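Local structure of leucyl-trna synthetase (Plasmodium falciparum, 5FOC) at residues D113-G125 with E174-S186. The protein is the editing domain of a class I leucyl-tRNA synthetase, the enzyme that joins leucine to its tRNA, and probably removes wrongly attached amino acids by hydrolysis. The protein carries 2 engineered substitutions. Sequence-based numbering, arbitrary orientation.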
ATOM      1  N   ASP A 113     -14.719   8.677  16.319  1.00 22.25           N
ATOM      2  CA  ASP A 113     -14.778   9.941  15.547  1.00 21.68           C
ATOM      3  C   ASP A 113     -13.412  10.219  14.882  1.00 21.06           C
ATOM      4  O   ASP A 113     -13.354  10.768  13.802  1.00 23.17           O
ATOM      5  CB  ASP A 113     -15.104  11.146  16.433  1.00 21.01           C
ATOM      6  CG  ASP A 113     -16.584  11.277  16.808  1.00 26.07           C
ATOM      7  OD1 ASP A 113     -17.446  10.638  16.175  1.00 27.99           O
ATOM      8  OD2 ASP A 113     -16.841  12.072  17.732  1.00 32.85           O
ATOM      9  N   PHE A 114     -12.351   9.825  15.552  1.00 19.77           N
ATOM     10  CA  PHE A 114     -11.030  10.076  14.975  1.00 20.20           C
ATOM     11  C   PHE A 114     -10.839   9.398  13.626  1.00 20.19           C
ATOM     12  O   PHE A 114     -10.243   9.983  12.710  1.00 23.68           O
ATOM     13  CB  PHE A 114      -9.955   9.627  15.928  1.00 20.16           C
ATOM     14  CG  PHE A 114      -8.610  10.234  15.666  1.00 20.10           C
ATOM     15  CD1 PHE A 114      -8.390  11.579  15.910  1.00 19.89           C
ATOM     16  CD2 PHE A 114      -7.577   9.458  15.231  1.00 20.64           C
ATOM     17  CE1 PHE A 114      -7.140  12.158  15.762  1.00 20.21           C
ATOM     18  CE2 PHE A 114      -6.321  10.032  15.024  1.00 21.02           C
ATOM     19  CZ  PHE A 114      -6.111  11.381  15.288  1.00 24.43           C
ATOM     20  N   PHE A 115     -11.320   8.164  13.490  1.00 24.30           N
ATOM     21  CA  PHE A 115     -11.186   7.359  12.288  1.00 25.41           C
ATOM     22  C   PHE A 115     -12.309   7.554  11.278  1.00 25.31           C
ATOM     23  O   PHE A 115     -12.092   7.289  10.085  1.00 29.28           O
ATOM     24  CB  PHE A 115     -11.082   5.900  12.666  1.00 23.97           C
ATOM     25  CG  PHE A 115      -9.966   5.635  13.607  1.00 23.68           C
ATOM     26  CD1 PHE A 115     -10.101   5.842  14.979  1.00 22.86           C
ATOM     27  CD2 PHE A 115      -8.731   5.230  13.119  1.00 24.71           C
ATOM     28  CE1 PHE A 115      -9.020   5.642  15.846  1.00 24.04           C
ATOM     29  CE2 PHE A 115      -7.656   5.018  13.977  1.00 24.97           C
ATOM     30  CZ  PHE A 115      -7.774   5.233  15.324  1.00 27.14           C
ATOM     31  N   VAL A 116     -13.498   7.963  11.747  1.00 24.61           N
ATOM     32  CA  VAL A 116     -14.665   8.167  10.877  1.00 22.14           C
ATOM     33  C   VAL A 116     -14.841   9.633  10.425  1.00 23.86           C
ATOM     34  O   VAL A 116     -15.157   9.888   9.269  1.00 32.35           O
ATOM     35  CB  VAL A 116     -15.977   7.677  11.559  1.00 23.40           C
ATOM     36  CG1 VAL A 116     -17.185   7.962  10.662  1.00 29.50           C
ATOM     37  CG2 VAL A 116     -15.879   6.197  11.852  1.00 29.32           C
ATOM     38  N   LYS A 117     -14.677  10.584  11.343  1.00 23.94           N
ATOM     39  CA  LYS A 117     -14.936  11.990  11.044  1.00 25.15           C
ATOM     40  C   LYS A 117     -13.663  12.819  10.874  1.00 27.97           C
ATOM     41  O   LYS A 117     -13.579  13.621   9.942  1.00 32.77           O
ATOM     42  CB  LYS A 117     -15.785  12.594  12.139  1.00 28.07           C
ATOM     43  CG  LYS A 117     -17.209  12.036  12.220  1.00 30.47           C
ATOM     44  CD  LYS A 117     -18.071  12.994  13.019  1.00 39.05           C
ATOM     45  CE  LYS A 117     -19.352  12.359  13.522  1.00 40.27           C
ATOM     46  NZ  LYS A 117     -19.946  13.312  14.484  1.00 41.14           N
ATOM     47  N   ASP A 118     -12.674  12.618  11.741  1.00 24.66           N
ATOM     48  CA  ASP A 118     -11.618  13.600  11.902  1.00 21.15           C
ATOM     49  C   ASP A 118     -10.512  13.382  10.837  1.00 21.42           C
ATOM     50  O   ASP A 118     -10.009  14.364  10.272  1.00 26.66           O
ATOM     51  CB  ASP A 118     -10.953  13.520  13.305  1.00 25.96           C
ATOM     52  CG  ASP A 118     -11.872  13.945  14.473  1.00 27.80           C
ATOM     53  OD1 ASP A 118     -12.957  14.524  14.246  1.00 35.11           O
ATOM     54  OD2 ASP A 118     -11.473  13.698  15.658  1.00 31.26           O
ATOM     55  N   LYS A 119     -10.133  12.125  10.598  1.00 21.34           N
ATOM     56  CA  LYS A 119      -8.931  11.808   9.769  1.00 19.81           C
ATOM     57  C   LYS A 119      -9.318  10.825   8.652  1.00 21.37           C
ATOM     58  O   LYS A 119     -10.305  10.040   8.804  1.00 23.84           O
ATOM     59  CB  LYS A 119      -7.833  11.144  10.631  1.00 20.53           C
ATOM     60  CG  LYS A 119      -7.374  11.896  11.845  1.00 22.08           C
ATOM     61  CD  LYS A 119      -7.025  13.346  11.577  1.00 22.06           C
ATOM     62  CE  LYS A 119      -6.572  14.078  12.814  1.00 22.70           C
ATOM     63  NZ  LYS A 119      -6.166  15.473  12.460  1.00 24.04           N
ATOM     64  N   LYS A 120      -8.558  10.834   7.553  1.00 22.27           N
ATOM     65  CA  LYS A 120      -8.620   9.801   6.524  1.00 24.26           C
ATOM     66  C   LYS A 120      -7.596   8.737   6.890  1.00 18.81           C
ATOM     67  O   LYS A 120      -6.514   9.059   7.393  1.00 25.92           O
ATOM     68  CB  LYS A 120      -8.342  10.359   5.135  1.00 26.68           C
ATOM     69  CG  LYS A 120      -9.296  11.426   4.654  1.00 32.98           C
ATOM     70  CD  LYS A 120      -9.164  11.589   3.152  1.00 42.77           C
ATOM     71  CE  LYS A 120      -9.955  12.751   2.572  1.00 48.86           C
ATOM     72  NZ  LYS A 120      -9.742  12.763   1.092  1.00 53.72           N
ATOM     73  N   VAL A 121      -7.932   7.479   6.674  1.00 20.58           N
ATOM     74  CA  VAL A 121      -7.015   6.370   6.967  1.00 20.36           C
ATOM     75  C   VAL A 121      -6.446   5.878   5.659  1.00 21.76           C
ATOM     76  O   VAL A 121      -7.163   5.430   4.790  1.00 22.11           O
ATOM     77  CB  VAL A 121      -7.663   5.203   7.720  1.00 21.56           C
ATOM     78  CG1 VAL A 121      -6.633   4.103   7.968  1.00 24.11           C
ATOM     79  CG2 VAL A 121      -8.365   5.661   9.013  1.00 23.79           C
ATOM     80  N   ILE A 122      -5.095   5.980   5.503  1.00 19.09           N
ATOM     81  CA  ILE A 122      -4.507   5.783   4.214  1.00 19.01           C
ATOM     82  C   ILE A 122      -3.270   4.873   4.343  1.00 17.21           C
ATOM     83  O   ILE A 122      -2.340   5.237   5.119  1.00 19.81           O
ATOM     84  CB  ILE A 122      -4.081   7.126   3.560  1.00 19.60           C
ATOM     85  CG1 ILE A 122      -5.282   8.031   3.282  1.00 20.21           C
ATOM     86  CG2 ILE A 122      -3.239   6.896   2.293  1.00 21.60           C
ATOM     87  CD1 ILE A 122      -4.937   9.455   2.977  1.00 20.83           C
ATOM     88  N   PHE A 123      -3.274   3.744   3.641  1.00 18.13           N
ATOM     89  CA  PHE A 123      -2.063   2.918   3.423  1.00 15.25           C
ATOM     90  C   PHE A 123      -1.271   3.613   2.326  1.00 16.47           C
ATOM     91  O   PHE A 123      -1.744   4.022   1.326  1.00 17.91           O
ATOM     92  CB  PHE A 123      -2.425   1.473   3.024  1.00 17.61           C
ATOM     93  CG  PHE A 123      -2.955   0.629   4.147  1.00 17.37           C
ATOM     94  CD1 PHE A 123      -4.288   0.760   4.567  1.00 18.47           C
ATOM     95  CD2 PHE A 123      -2.170  -0.291   4.791  1.00 21.50           C
ATOM     96  CE1 PHE A 123      -4.763  -0.058   5.598  1.00 23.58           C
ATOM     97  CE2 PHE A 123      -2.628  -1.070   5.821  1.00 19.73           C
ATOM     98  CZ  PHE A 123      -3.948  -0.974   6.219  1.00 20.49           C
ATOM     99  N   LEU A 124       0.079   3.709   2.560  1.00 19.45           N
ATOM    100  CA  LEU A 124       0.906   4.340   1.532  1.00 18.19           C
ATOM    101  C   LEU A 124       1.531   3.239   0.671  1.00 18.45           C
ATOM    102  O   LEU A 124       2.467   2.560   1.132  1.00 21.80           O
ATOM    103  CB  LEU A 124       1.971   5.206   2.191  1.00 20.30           C
ATOM    104  CG  LEU A 124       1.537   6.518   2.817  1.00 20.41           C
ATOM    105  CD1 LEU A 124       2.665   7.181   3.612  1.00 21.14           C
ATOM    106  CD2 LEU A 124       1.027   7.457   1.749  1.00 22.69           C
ATOM    107  N   GLY A 125       0.951   3.023  -0.525  1.00 20.60           N
ATOM    108  CA  GLY A 125       1.313   1.962  -1.432  1.00 20.55           C
ATOM    109  C   GLY A 125       2.505   2.479  -2.225  1.00 20.78           C
ATOM    110  O   GLY A 125       2.471   3.606  -2.618  1.00 28.45           O
ATOM    111  N   GLU A 174      -0.085  20.063  17.959  1.00 23.45           N
ATOM    112  CA  GLU A 174       0.066  20.627  16.626  1.00 24.34           C
ATOM    113  C   GLU A 174      -0.132  19.571  15.537  1.00 20.81           C
ATOM    114  O   GLU A 174      -0.764  19.852  14.544  1.00 24.26           O
ATOM    115  CB  GLU A 174       1.411  21.344  16.462  1.00 25.82           C
ATOM    116  CG  GLU A 174       1.454  22.662  17.211  1.00 25.44           C
ATOM    117  CD  GLU A 174       2.841  23.259  17.281  1.00 33.71           C
ATOM    118  OE1 GLU A 174       3.863  22.550  16.977  1.00 34.93           O
ATOM    119  OE2 GLU A 174       2.895  24.460  17.657  1.00 41.24           O
ATOM    120  N   ILE A 175       0.393  18.372  15.727  1.00 21.71           N
ATOM    121  CA  ILE A 175       0.237  17.272  14.741  1.00 21.13           C
ATOM    122  C   ILE A 175      -1.237  16.868  14.588  1.00 20.76           C
ATOM    123  O   ILE A 175      -1.756  16.760  13.464  1.00 22.10           O
ATOM    124  CB  ILE A 175       1.074  16.022  15.111  1.00 20.41           C
ATOM    125  CG1 ILE A 175       2.565  16.417  15.044  1.00 20.78           C
ATOM    126  CG2 ILE A 175       0.835  14.836  14.177  1.00 24.79           C
ATOM    127  CD1 ILE A 175       3.524  15.400  15.632  1.00 27.49           C
ATOM    128  N   ILE A 176      -1.898  16.762  15.724  1.00 22.24           N
ATOM    129  CA  ILE A 176      -3.308  16.410  15.712  1.00 20.51           C
ATOM    130  C   ILE A 176      -4.115  17.500  15.001  1.00 20.31           C
ATOM    131  O   ILE A 176      -5.085  17.192  14.268  1.00 24.86           O
ATOM    132  CB  ILE A 176      -3.787  16.138  17.156  1.00 21.76           C
ATOM    133  CG1 ILE A 176      -3.144  14.860  17.725  1.00 30.04           C
ATOM    134  CG2 ILE A 176      -5.277  15.889  17.180  1.00 24.41           C
ATOM    135  CD1 ILE A 176      -3.304  14.680  19.234  1.00 30.34           C
ATOM    136  N   ASN A 177      -3.772  18.768  15.245  1.00 21.64           N
ATOM    137  CA  ASN A 177      -4.472  19.891  14.626  1.00 25.75           C
ATOM    138  C   ASN A 177      -4.128  20.208  13.179  1.00 22.70           C
ATOM    139  O   ASN A 177      -4.841  21.004  12.527  1.00 24.34           O
ATOM    140  CB  ASN A 177      -4.286  21.136  15.484  1.00 27.16           C
ATOM    141  CG  ASN A 177      -4.905  20.978  16.869  1.00 27.26           C
ATOM    142  OD1 ASN A 177      -5.814  20.205  17.035  1.00 30.12           O
ATOM    143  ND2 ASN A 177      -4.386  21.700  17.860  1.00 32.83           N
ATOM    144  N   SER A 178      -3.035  19.621  12.669  1.00 21.13           N
ATOM    145  CA  SER A 178      -2.557  20.010  11.362  1.00 19.58           C
ATOM    146  C   SER A 178      -2.506  18.904  10.302  1.00 20.07           C
ATOM    147  O   SER A 178      -2.462  19.201   9.103  1.00 26.24           O
ATOM    148  CB  SER A 178      -1.182  20.608  11.506  1.00 20.55           C
ATOM    149  OG  SER A 178      -1.138  21.648  12.456  1.00 24.42           O
ATOM    150  N   CYS A 179      -2.509  17.648  10.732  1.00 20.54           N
ATOM    151  CA  CYS A 179      -2.259  16.505   9.858  1.00 20.39           C
ATOM    152  C   CYS A 179      -3.565  15.721   9.652  1.00 20.00           C
ATOM    153  O   CYS A 179      -4.073  15.063  10.605  1.00 24.51           O
ATOM    154  CB  CYS A 179      -1.213  15.608  10.492  1.00 20.28           C
ATOM    155  SG  CYS A 179       0.389  16.403  10.616  1.00 25.35           S
ATOM    156  N   PRO A 180      -4.127  15.779   8.432  1.00 21.46           N
ATOM    157  CA  PRO A 180      -5.508  15.193   8.286  1.00 22.68           C
ATOM    158  C   PRO A 180      -5.547  13.708   8.031  1.00 21.70           C
ATOM    159  O   PRO A 180      -6.637  13.122   8.011  1.00 21.37           O
ATOM    160  CB  PRO A 180      -6.039  15.913   7.051  1.00 24.89           C
ATOM    161  CG  PRO A 180      -4.805  16.158   6.238  1.00 25.32           C
ATOM    162  CD  PRO A 180      -3.778  16.584   7.245  1.00 23.03           C
ATOM    163  N   ASN A 181      -4.408  13.065   7.786  1.00 22.88           N
ATOM    164  CA  ASN A 181      -4.366  11.660   7.359  1.00 22.51           C
ATOM    165  C   ASN A 181      -3.631  10.800   8.353  1.00 19.82           C
ATOM    166  O   ASN A 181      -2.560  11.221   8.873  1.00 21.65           O
ATOM    167  CB  ASN A 181      -3.665  11.541   5.979  1.00 22.59           C
ATOM    168  CG  ASN A 181      -4.367  12.336   4.903  1.00 19.43           C
ATOM    169  OD1 ASN A 181      -5.561  12.641   5.039  1.00 24.35           O
ATOM    170  ND2 ASN A 181      -3.665  12.698   3.843  1.00 21.47           N
ATOM    171  N   ILE A 182      -4.191   9.628   8.657  1.00 20.98           N
ATOM    172  CA  ILE A 182      -3.505   8.582   9.359  1.00 19.98           C
ATOM    173  C   ILE A 182      -2.857   7.735   8.290  1.00 20.92           C
ATOM    174  O   ILE A 182      -3.526   7.054   7.569  1.00 22.17           O
ATOM    175  CB  ILE A 182      -4.432   7.721  10.225  1.00 21.35           C
ATOM    176  CG1 ILE A 182      -5.021   8.572  11.331  1.00 18.98           C
ATOM    177  CG2 ILE A 182      -3.682   6.552  10.810  1.00 22.42           C
ATOM    178  CD1 ILE A 182      -6.283   8.004  11.926  1.00 20.16           C
ATOM    179  N   TYR A 183      -1.502   7.754   8.211  1.00 19.04           N
ATOM    180  CA  TYR A 183      -0.792   6.863   7.323  1.00 18.47           C
ATOM    181  C   TYR A 183      -0.326   5.571   7.942  1.00 20.47           C
ATOM    182  O   TYR A 183       0.054   5.550   9.094  1.00 20.16           O
ATOM    183  CB  TYR A 183       0.425   7.603   6.738  1.00 17.52           C
ATOM    184  CG  TYR A 183       0.100   8.747   5.802  1.00 17.80           C
ATOM    185  CD1 TYR A 183      -0.797   8.579   4.725  1.00 20.51           C
ATOM    186  CD2 TYR A 183       0.630  10.038   5.997  1.00 19.12           C
ATOM    187  CE1 TYR A 183      -1.088   9.622   3.851  1.00 19.10           C
ATOM    188  CE2 TYR A 183       0.328  11.090   5.129  1.00 20.52           C
ATOM    189  CZ  TYR A 183      -0.525  10.886   4.048  1.00 20.55           C
ATOM    190  OH  TYR A 183      -0.902  11.850   3.151  1.00 22.18           O
ATOM    191  N   VAL A 184      -0.421   4.487   7.171  1.00 19.10           N
ATOM    192  CA  VAL A 184       0.084   3.199   7.561  1.00 18.00           C
ATOM    193  C   VAL A 184       1.299   2.912   6.653  1.00 18.04           C
ATOM    194  O   VAL A 184       1.196   2.970   5.409  1.00 20.70           O
ATOM    195  CB  VAL A 184      -0.922   2.049   7.356  1.00 17.09           C
ATOM    196  CG1 VAL A 184      -0.396   0.777   7.957  1.00 19.43           C
ATOM    197  CG2 VAL A 184      -2.274   2.405   8.017  1.00 18.89           C
ATOM    198  N   CYS A 185       2.402   2.551   7.291  1.00 17.56           N
ATOM    199  CA  CYS A 185       3.692   2.375   6.545  1.00 20.55           C
ATOM    200  C   CYS A 185       4.694   1.639   7.410  1.00 19.69           C
ATOM    201  O   CYS A 185       4.557   1.534   8.615  1.00 21.64           O
ATOM    202  CB  CYS A 185       4.217   3.731   6.145  1.00 24.20           C
ATOM    203  SG  CYS A 185       4.524   4.861   7.521  1.00 26.51           S
ATOM    204  N   SER A 186       5.766   1.182   6.751  1.00 20.97           N
ATOM    205  CA  SER A 186       6.827   0.494   7.438  1.00 20.88           C
ATOM    206  C   SER A 186       7.701   1.475   8.287  1.00 22.18           C
ATOM    207  O   SER A 186       7.756   2.686   8.055  1.00 24.93           O
ATOM    208  CB  SER A 186       7.737  -0.195   6.401  1.00 22.91           C
ATOM    209  OG  SER A 186       8.321   0.770   5.533  1.00 22.85           O
TER
HETATM  210  O   HOH W   1      -9.013  14.450   7.285  1.00 34.37           O
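Lys119 reaches from the loop behind helix 112-118 to the end of helix 172-178, where NZ donates to Ile176 O (2.7 Å) and Cys179 O (2.8 Å). It meets the first carbonyl 18° from its plane and the second from above. A bend at chi2 (-49°) brings the chain round; beyond it the lysine runs straight, its CD and CE passing Cys179 O. Beyond Lys119 and Pro180, strands 120-125 and 181-185 pair in parallel, through five backbone hydrogen bonds running from Lys120 N to Pro180 O up to Leu124 N to Val184 O. On the side of the sheet carrying Val121 and Phe123, Ile182 pushes CD1 between Phe114 CE2 (3.7 Å), Phe115 CE2 and Lys119 CB, while Val184 CB lies over one face of the Phe123 ring, 4.0 Å from its centroid. On the opposite side of the sheet, Tyr183 lies alongside Ile122, with Leu124 CD1 above its ring in a CH-pi contact. Ile122 CD1 touches Asn181 CG (3.5 Å), whose ND2 donates in the amide plane to Tyr183 OH (3.0 Å). Asn181 ND2 also bonds Asp154 OD1, and Tyr183 OH bonds Phe153 O. Strands 7-15 and 146-152 flank the pair in the editing domain's mixed sheet. Backbone bonds thus set the register and Ile182 ties the sheet to helix 112-118; a water joins Asp118 O to Pro180 O, and carbonyls ending helix 172-178 probably stabilise the ammonium charge.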